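Local coordinates for DUF115 domain-containing protein (Magnetospirillum magneticum AMB-1, PDB 5MU5) that probably transfers sugars onto flagellin as a Maf-type glycosyltransferase, a modification involved in formation of the bacterial flagellum, at residues A[191-205]-A[224-236]. Sequence-based numbering, arbitrary orientation.
Sequences IARQLRSAIRCCCPI and AMSEFMRDAQLIG
R196 and D231 make the polar link between the two helices: R196 NH1 donates to D231 OD2 at 2.7 Å with an N-H...O angle of 155°. The acceptor lies in the guanidinium plane but is itself met from above the carboxylate plane, the two groups being turned 77° apart, so one nitrogen grips one oxygen rather than forming a two-pronged pair. A bend at chi3 brings the guanidinium round to D231, and E227 OE2 stands at the same guanidinium edge as a second, long partner of NH1. A leucine in place of R196 would probably leave the D231 and E227 carboxylates close together without the cation they share. D231 OD2 also accepts from a water that reaches weakly to A192 O, while the E227 carboxylate rests against A192 CB, 3.2 Å from OE2.

The apolar evidence falls into two groups. Towards the parallel sheet, I199 CG1 meets the edge of the F228 ring at CE1 (3.6 Å) and L195 CB lies obliquely to it; L195 also touches V125 and V150, and F228 touches L212. Further along, I235 CG2, anti to the backbone N, faces R200 CB (3.7 Å) and P204 CB (3.8 Å), while CG1 carries CD1 over to R196 CA and I199 CB (4.0 Å).

The helix segments cross at -43° with axes 10.1 Å apart. Helices 188-202 and 219-235 flank strand 211-214 in sequence and pack on the four-stranded parallel sheet (order 3-2-1-4), a Rossmann-like alpha/beta layout. Their chemistry falls into three zones: L195, I199 and F228 against the strands, the R196-E227-D231 salt-bridge network on the more exposed side, and I235 with R200 and P204 towards the C-terminal ends.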
ATOM      1  N   ILE A 191     -10.375  11.243  -9.904  1.00 42.05           N
ATOM      2  CA  ILE A 191      -9.168  11.577 -10.654  1.00 43.65           C
ATOM      3  C   ILE A 191      -7.936  11.146  -9.841  1.00 43.55           C
ATOM      4  O   ILE A 191      -7.052  10.462 -10.362  1.00 38.23           O
ATOM      5  CB  ILE A 191      -9.087  13.073 -10.989  1.00 42.36           C
ATOM      6  CG1 ILE A 191     -10.123  13.412 -12.067  1.00 43.27           C
ATOM      7  CG2 ILE A 191      -7.681  13.421 -11.452  1.00 41.39           C
ATOM      8  CD1 ILE A 191     -10.393  14.886 -12.223  1.00 45.34           C
ATOM      9  N   ALA A 192      -7.925  11.543  -8.567  1.00 42.01           N
ATOM     10  CA  ALA A 192      -6.825  11.253  -7.657  1.00 42.85           C
ATOM     11  C   ALA A 192      -6.588   9.769  -7.540  1.00 40.55           C
ATOM     12  O   ALA A 192      -5.474   9.335  -7.670  1.00 43.99           O
ATOM     13  CB  ALA A 192      -7.074  11.867  -6.283  1.00 41.47           C
ATOM     14  N   ARG A 193      -7.637   8.989  -7.340  1.00 44.06           N
ATOM     15  CA  ARG A 193      -7.499   7.530  -7.244  1.00 48.74           C
ATOM     16  C   ARG A 193      -6.918   6.882  -8.493  1.00 44.73           C
ATOM     17  O   ARG A 193      -6.121   5.946  -8.410  1.00 40.39           O
ATOM     18  CB  ARG A 193      -8.851   6.849  -6.945  1.00 53.20           C
ATOM     19  CG  ARG A 193      -9.308   7.004  -5.509  1.00 66.69           C
ATOM     20  CD  ARG A 193     -10.332   5.958  -5.074  1.00 74.44           C
ATOM     21  NE  ARG A 193     -10.286   5.813  -3.616  1.00 86.40           N
ATOM     22  CZ  ARG A 193     -10.911   6.597  -2.731  1.00 90.75           C
ATOM     23  NH1 ARG A 193     -11.678   7.609  -3.127  1.00 94.26           N
ATOM     24  NH2 ARG A 193     -10.766   6.361  -1.429  1.00 91.04           N
ATOM     25  N   GLN A 194      -7.348   7.366  -9.650  1.00 46.54           N
ATOM     26  CA  GLN A 194      -6.963   6.761 -10.929  1.00 44.77           C
ATOM     27  C   GLN A 194      -5.548   7.102 -11.290  1.00 41.29           C
ATOM     28  O   GLN A 194      -4.843   6.270 -11.834  1.00 42.00           O
ATOM     29  CB  GLN A 194      -7.862   7.270 -12.021  1.00 48.89           C
ATOM     30  CG  GLN A 194      -9.314   6.942 -11.805  1.00 55.24           C
ATOM     31  CD  GLN A 194      -9.641   5.644 -12.415  1.00 59.54           C
ATOM     32  OE1 GLN A 194      -9.393   4.596 -11.824  1.00 65.45           O
ATOM     33  NE2 GLN A 194     -10.172   5.689 -13.635  1.00 62.33           N
ATOM     34  N   LEU A 195      -5.150   8.345 -11.015  1.00 41.73           N
ATOM     35  CA  LEU A 195      -3.775   8.784 -11.238  1.00 41.75           C
ATOM     36  C   LEU A 195      -2.822   7.990 -10.370  1.00 41.33           C
ATOM     37  O   LEU A 195      -1.813   7.480 -10.858  1.00 40.40           O
ATOM     38  CB  LEU A 195      -3.604  10.265 -10.929  1.00 43.55           C
ATOM     39  CG  LEU A 195      -3.745  11.210 -12.103  1.00 45.88           C
ATOM     40  CD1 LEU A 195      -3.581  12.643 -11.613  1.00 43.80           C
ATOM     41  CD2 LEU A 195      -2.697  10.832 -13.156  1.00 46.33           C
ATOM     42  N   ARG A 196      -3.163   7.871  -9.088  1.00 40.89           N
ATOM     43  CA  ARG A 196      -2.355   7.087  -8.152  1.00 41.30           C
ATOM     44  C   ARG A 196      -2.231   5.672  -8.653  1.00 38.22           C
ATOM     45  O   ARG A 196      -1.158   5.120  -8.690  1.00 38.20           O
ATOM     46  CB  ARG A 196      -2.945   7.096  -6.730  1.00 42.50           C
ATOM     47  CG  ARG A 196      -2.812   8.439  -6.026  1.00 46.44           C
ATOM     48  CD  ARG A 196      -2.986   8.338  -4.519  1.00 48.89           C
ATOM     49  NE  ARG A 196      -4.347   7.984  -4.102  1.00 50.47           N
ATOM     50  CZ  ARG A 196      -5.299   8.847  -3.746  1.00 49.48           C
ATOM     51  NH1 ARG A 196      -5.100  10.150  -3.789  1.00 49.37           N
ATOM     52  NH2 ARG A 196      -6.483   8.393  -3.368  1.00 50.66           N
ATOM     53  N   SER A 197      -3.340   5.107  -9.084  1.00 39.35           N
ATOM     54  CA  SER A 197      -3.363   3.744  -9.584  1.00 40.35           C
ATOM     55  C   SER A 197      -2.569   3.588 -10.897  1.00 38.77           C
ATOM     56  O   SER A 197      -1.892   2.584 -11.132  1.00 38.50           O
ATOM     57  CB  SER A 197      -4.813   3.324  -9.773  1.00 40.59           C
ATOM     58  OG  SER A 197      -4.866   2.071 -10.404  1.00 47.14           O
ATOM     59  N   ALA A 198      -2.649   4.589 -11.754  1.00 38.50           N
ATOM     60  CA  ALA A 198      -1.903   4.555 -13.027  1.00 39.78           C
ATOM     61  C   ALA A 198      -0.397   4.533 -12.784  1.00 39.49           C
ATOM     62  O   ALA A 198       0.308   3.766 -13.403  1.00 39.84           O
ATOM     63  CB  ALA A 198      -2.273   5.757 -13.869  1.00 39.56           C
ATOM     64  N   ILE A 199       0.075   5.349 -11.837  1.00 40.71           N
ATOM     65  CA  ILE A 199       1.494   5.384 -11.485  1.00 41.59           C
ATOM     66  C   ILE A 199       1.902   4.116 -10.748  1.00 42.65           C
ATOM     67  O   ILE A 199       2.966   3.529 -11.001  1.00 38.46           O
ATOM     68  CB  ILE A 199       1.838   6.584 -10.582  1.00 41.78           C
ATOM     69  CG1 ILE A 199       1.542   7.907 -11.275  1.00 43.42           C
ATOM     70  CG2 ILE A 199       3.300   6.551 -10.205  1.00 44.76           C
ATOM     71  CD1 ILE A 199       2.380   8.167 -12.506  1.00 46.31           C
ATOM     72  N   ARG A 200       1.051   3.706  -9.825  1.00 43.82           N
ATOM     73  CA  ARG A 200       1.326   2.561  -8.983  1.00 46.21           C
ATOM     74  C   ARG A 200       1.459   1.272  -9.768  1.00 49.14           C
ATOM     75  O   ARG A 200       2.261   0.421  -9.420  1.00 45.84           O
ATOM     76  CB  ARG A 200       0.212   2.395  -7.945  1.00 50.56           C
ATOM     77  CG  ARG A 200       0.399   1.195  -7.023  1.00 55.61           C
ATOM     78  CD  ARG A 200      -0.797   0.945  -6.118  1.00 54.78           C
ATOM     79  NE  ARG A 200      -1.150   2.126  -5.335  1.00 58.86           N
ATOM     80  CZ  ARG A 200      -2.278   2.840  -5.451  1.00 61.19           C
ATOM     81  NH1 ARG A 200      -3.241   2.510  -6.329  1.00 59.13           N
ATOM     82  NH2 ARG A 200      -2.455   3.896  -4.656  1.00 57.78           N
ATOM     83  N   CYS A 201       0.645   1.124 -10.809  1.00 50.02           N
ATOM     84  CA  CYS A 201       0.612  -0.107 -11.602  1.00 53.49           C
ATOM     85  C   CYS A 201       1.628  -0.164 -12.736  1.00 54.13           C
ATOM     86  O   CYS A 201       1.981  -1.234 -13.212  1.00 56.02           O
ATOM     87  CB  CYS A 201      -0.775  -0.291 -12.200  1.00 53.74           C
ATOM     88  SG  CYS A 201      -1.974  -0.721 -10.936  1.00 56.02           S
ATOM     89  N   CYS A 202       2.076   0.993 -13.188  1.00 56.95           N
ATOM     90  CA  CYS A 202       3.048   1.044 -14.244  1.00 57.52           C
ATOM     91  C   CYS A 202       4.440   0.950 -13.669  1.00 59.00           C
ATOM     92  O   CYS A 202       5.181   0.049 -14.020  1.00 70.60           O
ATOM     93  CB  CYS A 202       2.898   2.326 -15.032  1.00 60.22           C
ATOM     94  SG  CYS A 202       4.160   2.452 -16.300  1.00 65.12           S
ATOM     95  N   CYS A 203       4.810   1.883 -12.800  1.00 55.05           N
ATOM     96  CA  CYS A 203       6.124   1.840 -12.182  1.00 55.71           C
ATOM     97  C   CYS A 203       6.233   2.855 -11.049  1.00 56.20           C
ATOM     98  O   CYS A 203       6.787   3.952 -11.217  1.00 50.29           O
ATOM     99  CB  CYS A 203       7.175   2.150 -13.220  1.00 61.97           C
ATOM    100  SG  CYS A 203       8.764   1.643 -12.607  1.00 68.15           S
ATOM    101  N   PRO A 204       5.726   2.491  -9.875  1.00 53.46           N
ATOM    102  CA  PRO A 204       5.548   3.504  -8.845  1.00 55.25           C
ATOM    103  C   PRO A 204       6.848   4.123  -8.336  1.00 60.86           C
ATOM    104  O   PRO A 204       6.878   5.283  -7.906  1.00 56.40           O
ATOM    105  CB  PRO A 204       4.888   2.721  -7.706  1.00 57.57           C
ATOM    106  CG  PRO A 204       5.347   1.327  -7.909  1.00 56.68           C
ATOM    107  CD  PRO A 204       5.485   1.127  -9.382  1.00 54.10           C
ATOM    108  N   ILE A 205       7.929   3.365  -8.404  1.00 61.34           N
ATOM    109  CA  ILE A 205       9.109   3.779  -7.690  1.00 67.17           C
ATOM    110  C   ILE A 205       9.877   4.993  -8.255  1.00 61.04           C
ATOM    111  O   ILE A 205      10.532   5.690  -7.489  1.00 59.77           O
ATOM    112  CB  ILE A 205      10.038   2.568  -7.464  1.00 72.38           C
ATOM    113  CG1 ILE A 205      10.762   2.732  -6.131  1.00 77.56           C
ATOM    114  CG2 ILE A 205      10.979   2.356  -8.654  1.00 71.13           C
ATOM    115  CD1 ILE A 205       9.856   3.006  -4.941  1.00 75.86           C
ATOM    116  N   ALA A 224      -6.173  18.764  -8.992  1.00 41.35           N
ATOM    117  CA  ALA A 224      -5.678  17.415  -9.206  1.00 39.50           C
ATOM    118  C   ALA A 224      -4.161  17.398  -9.296  1.00 39.93           C
ATOM    119  O   ALA A 224      -3.526  16.471  -8.807  1.00 41.61           O
ATOM    120  CB  ALA A 224      -6.281  16.810 -10.457  1.00 37.94           C
ATOM    121  N   MET A 225      -3.577  18.412  -9.918  1.00 42.02           N
ATOM    122  CA  MET A 225      -2.118  18.498  -9.997  1.00 45.25           C
ATOM    123  C   MET A 225      -1.502  18.672  -8.607  1.00 45.99           C
ATOM    124  O   MET A 225      -0.522  17.997  -8.277  1.00 43.49           O
ATOM    125  CB  MET A 225      -1.666  19.657 -10.897  1.00 47.59           C
ATOM    126  CG  MET A 225      -0.150  19.809 -10.976  1.00 51.65           C
ATOM    127  SD  MET A 225       0.396  20.854 -12.348  1.00 60.06           S
ATOM    128  CE  MET A 225       1.421  22.089 -11.535  1.00 63.46           C
ATOM    129  N   SER A 226      -2.047  19.597  -7.807  1.00 45.31           N
ATOM    130  CA  SER A 226      -1.563  19.792  -6.431  1.00 46.25           C
ATOM    131  C   SER A 226      -1.679  18.514  -5.625  1.00 45.21           C
ATOM    132  O   SER A 226      -0.773  18.158  -4.887  1.00 45.17           O
ATOM    133  CB  SER A 226      -2.363  20.857  -5.691  1.00 47.14           C
ATOM    134  OG  SER A 226      -2.141  22.096  -6.282  1.00 52.80           O
ATOM    135  N   GLU A 227      -2.820  17.846  -5.735  1.00 44.86           N
ATOM    136  CA  GLU A 227      -3.028  16.624  -5.001  1.00 46.01           C
ATOM    137  C   GLU A 227      -2.007  15.602  -5.463  1.00 43.20           C
ATOM    138  O   GLU A 227      -1.355  14.995  -4.654  1.00 41.38           O
ATOM    139  CB  GLU A 227      -4.444  16.103  -5.183  1.00 50.95           C
ATOM    140  CG  GLU A 227      -4.725  14.846  -4.373  1.00 57.75           C
ATOM    141  CD  GLU A 227      -6.201  14.490  -4.318  1.00 65.17           C
ATOM    142  OE1 GLU A 227      -7.002  15.175  -5.007  1.00 69.56           O
ATOM    143  OE2 GLU A 227      -6.558  13.520  -3.590  1.00 65.96           O
ATOM    144  N   PHE A 228      -1.836  15.432  -6.764  1.00 42.24           N
ATOM    145  CA  PHE A 228      -0.866  14.457  -7.230  1.00 43.60           C
ATOM    146  C   PHE A 228       0.565  14.753  -6.710  1.00 42.43           C
ATOM    147  O   PHE A 228       1.264  13.843  -6.287  1.00 41.35           O
ATOM    148  CB  PHE A 228      -0.914  14.330  -8.745  1.00 44.00           C
ATOM    149  CG  PHE A 228       0.080  13.352  -9.282  1.00 45.18           C
ATOM    150  CD1 PHE A 228      -0.176  11.998  -9.210  1.00 44.98           C
ATOM    151  CD2 PHE A 228       1.276  13.785  -9.837  1.00 43.81           C
ATOM    152  CE1 PHE A 228       0.736  11.088  -9.693  1.00 45.50           C
ATOM    153  CE2 PHE A 228       2.198  12.876 -10.323  1.00 45.94           C
ATOM    154  CZ  PHE A 228       1.927  11.521 -10.250  1.00 45.76           C
ATOM    155  N   MET A 229       0.963  16.021  -6.686  1.00 42.69           N
ATOM    156  CA  MET A 229       2.281  16.427  -6.168  1.00 47.65           C
ATOM    157  C   MET A 229       2.528  16.063  -4.716  1.00 47.49           C
ATOM    158  O   MET A 229       3.655  15.743  -4.347  1.00 48.15           O
ATOM    159  CB  MET A 229       2.482  17.925  -6.312  1.00 52.89           C
ATOM    160  CG  MET A 229       2.601  18.362  -7.754  1.00 60.06           C
ATOM    161  SD  MET A 229       2.793  20.137  -7.932  1.00 74.41           S
ATOM    162  CE  MET A 229       4.563  20.265  -7.608  1.00 71.49           C
ATOM    163  N   ARG A 230       1.493  16.160  -3.894  1.00 47.32           N
ATOM    164  CA  ARG A 230       1.557  15.701  -2.511  1.00 49.72           C
ATOM    165  C   ARG A 230       1.536  14.163  -2.442  1.00 48.55           C
ATOM    166  O   ARG A 230       2.266  13.563  -1.660  1.00 51.46           O
ATOM    167  CB  ARG A 230       0.402  16.306  -1.693  1.00 49.79           C
ATOM    168  CG  ARG A 230       0.531  17.820  -1.507  1.00 51.10           C
ATOM    169  CD  ARG A 230      -0.518  18.391  -0.563  1.00 52.41           C
ATOM    170  NE  ARG A 230      -1.835  17.879  -0.910  1.00 52.77           N
ATOM    171  CZ  ARG A 230      -2.708  18.468  -1.723  1.00 53.78           C
ATOM    172  NH1 ARG A 230      -2.462  19.650  -2.283  1.00 53.80           N
ATOM    173  NH2 ARG A 230      -3.863  17.869  -1.968  1.00 55.64           N
ATOM    174  N   ASP A 231       0.717  13.541  -3.283  1.00 47.63           N
ATOM    175  CA  ASP A 231       0.557  12.074  -3.335  1.00 52.45           C
ATOM    176  C   ASP A 231       1.756  11.301  -3.905  1.00 54.58           C
ATOM    177  O   ASP A 231       1.945  10.123  -3.585  1.00 49.70           O
ATOM    178  CB  ASP A 231      -0.626  11.681  -4.255  1.00 57.02           C
ATOM    179  CG  ASP A 231      -2.008  11.925  -3.642  1.00 58.83           C
ATOM    180  OD1 ASP A 231      -2.116  12.217  -2.429  1.00 61.23           O
ATOM    181  OD2 ASP A 231      -3.001  11.788  -4.412  1.00 58.42           O
ATOM    182  N   ALA A 232       2.515  11.939  -4.796  1.00 55.52           N
ATOM    183  CA  ALA A 232       3.515  11.227  -5.611  1.00 59.83           C
ATOM    184  C   ALA A 232       4.561  10.480  -4.802  1.00 59.96           C
ATOM    185  O   ALA A 232       4.819   9.322  -5.070  1.00 63.44           O
ATOM    186  CB  ALA A 232       4.187  12.177  -6.600  1.00 59.75           C
ATOM    187  N   GLN A 233       5.139  11.150  -3.821  1.00 61.04           N
ATOM    188  CA  GLN A 233       6.126  10.545  -2.934  1.00 71.25           C
ATOM    189  C   GLN A 233       5.658   9.281  -2.161  1.00 71.68           C
ATOM    190  O   GLN A 233       6.458   8.390  -1.868  1.00 74.17           O
ATOM    191  CB  GLN A 233       6.567  11.597  -1.920  1.00 75.81           C
ATOM    192  CG  GLN A 233       7.308  12.772  -2.554  1.00 79.37           C
ATOM    193  CD  GLN A 233       7.688  13.831  -1.532  1.00 84.13           C
ATOM    194  OE1 GLN A 233       6.989  14.044  -0.522  1.00 82.79           O
ATOM    195  NE2 GLN A 233       8.800  14.504  -1.784  1.00 88.09           N
ATOM    196  N   LEU A 234       4.370   9.200  -1.840  1.00 66.57           N
ATOM    197  CA  LEU A 234       3.846   8.074  -1.059  1.00 66.74           C
ATOM    198  C   LEU A 234       3.513   6.831  -1.892  1.00 62.81           C
ATOM    199  O   LEU A 234       3.377   5.741  -1.339  1.00 57.13           O
ATOM    200  CB  LEU A 234       2.581   8.500  -0.306  1.00 68.36           C
ATOM    201  CG  LEU A 234       2.697   9.470   0.874  1.00 72.42           C
ATOM    202  CD1 LEU A 234       3.470  10.729   0.502  1.00 75.92           C
ATOM    203  CD2 LEU A 234       1.293   9.837   1.347  1.00 73.13           C
ATOM    204  N   ILE A 235       3.359   6.991  -3.206  1.00 60.88           N
ATOM    205  CA  ILE A 235       2.887   5.890  -4.055  1.00 62.54           C
ATOM    206  C   ILE A 235       3.828   4.698  -4.079  1.00 61.28           C
ATOM    207  O   ILE A 235       3.374   3.563  -4.091  1.00 59.46           O
ATOM    208  CB  ILE A 235       2.610   6.328  -5.507  1.00 63.57           C
ATOM    209  CG1 ILE A 235       1.443   7.303  -5.542  1.00 64.23           C
ATOM    210  CG2 ILE A 235       2.237   5.115  -6.355  1.00 67.06           C
ATOM    211  CD1 ILE A 235       1.230   7.992  -6.869  1.00 62.69           C
ATOM    212  N   GLY A 236       5.128   4.957  -4.080  1.00 65.25           N
ATOM    213  CA  GLY A 236       6.116   3.882  -4.124  1.00 70.87           C
ATOM    214  C   GLY A 236       6.622   3.405  -2.772  1.00 71.72           C
ATOM    215  O   GLY A 236       7.745   2.918  -2.679  1.00 74.69           O
TER
HETATM  216  O   HOH W   1      -3.343  11.824  -7.081  1.00 48.98           O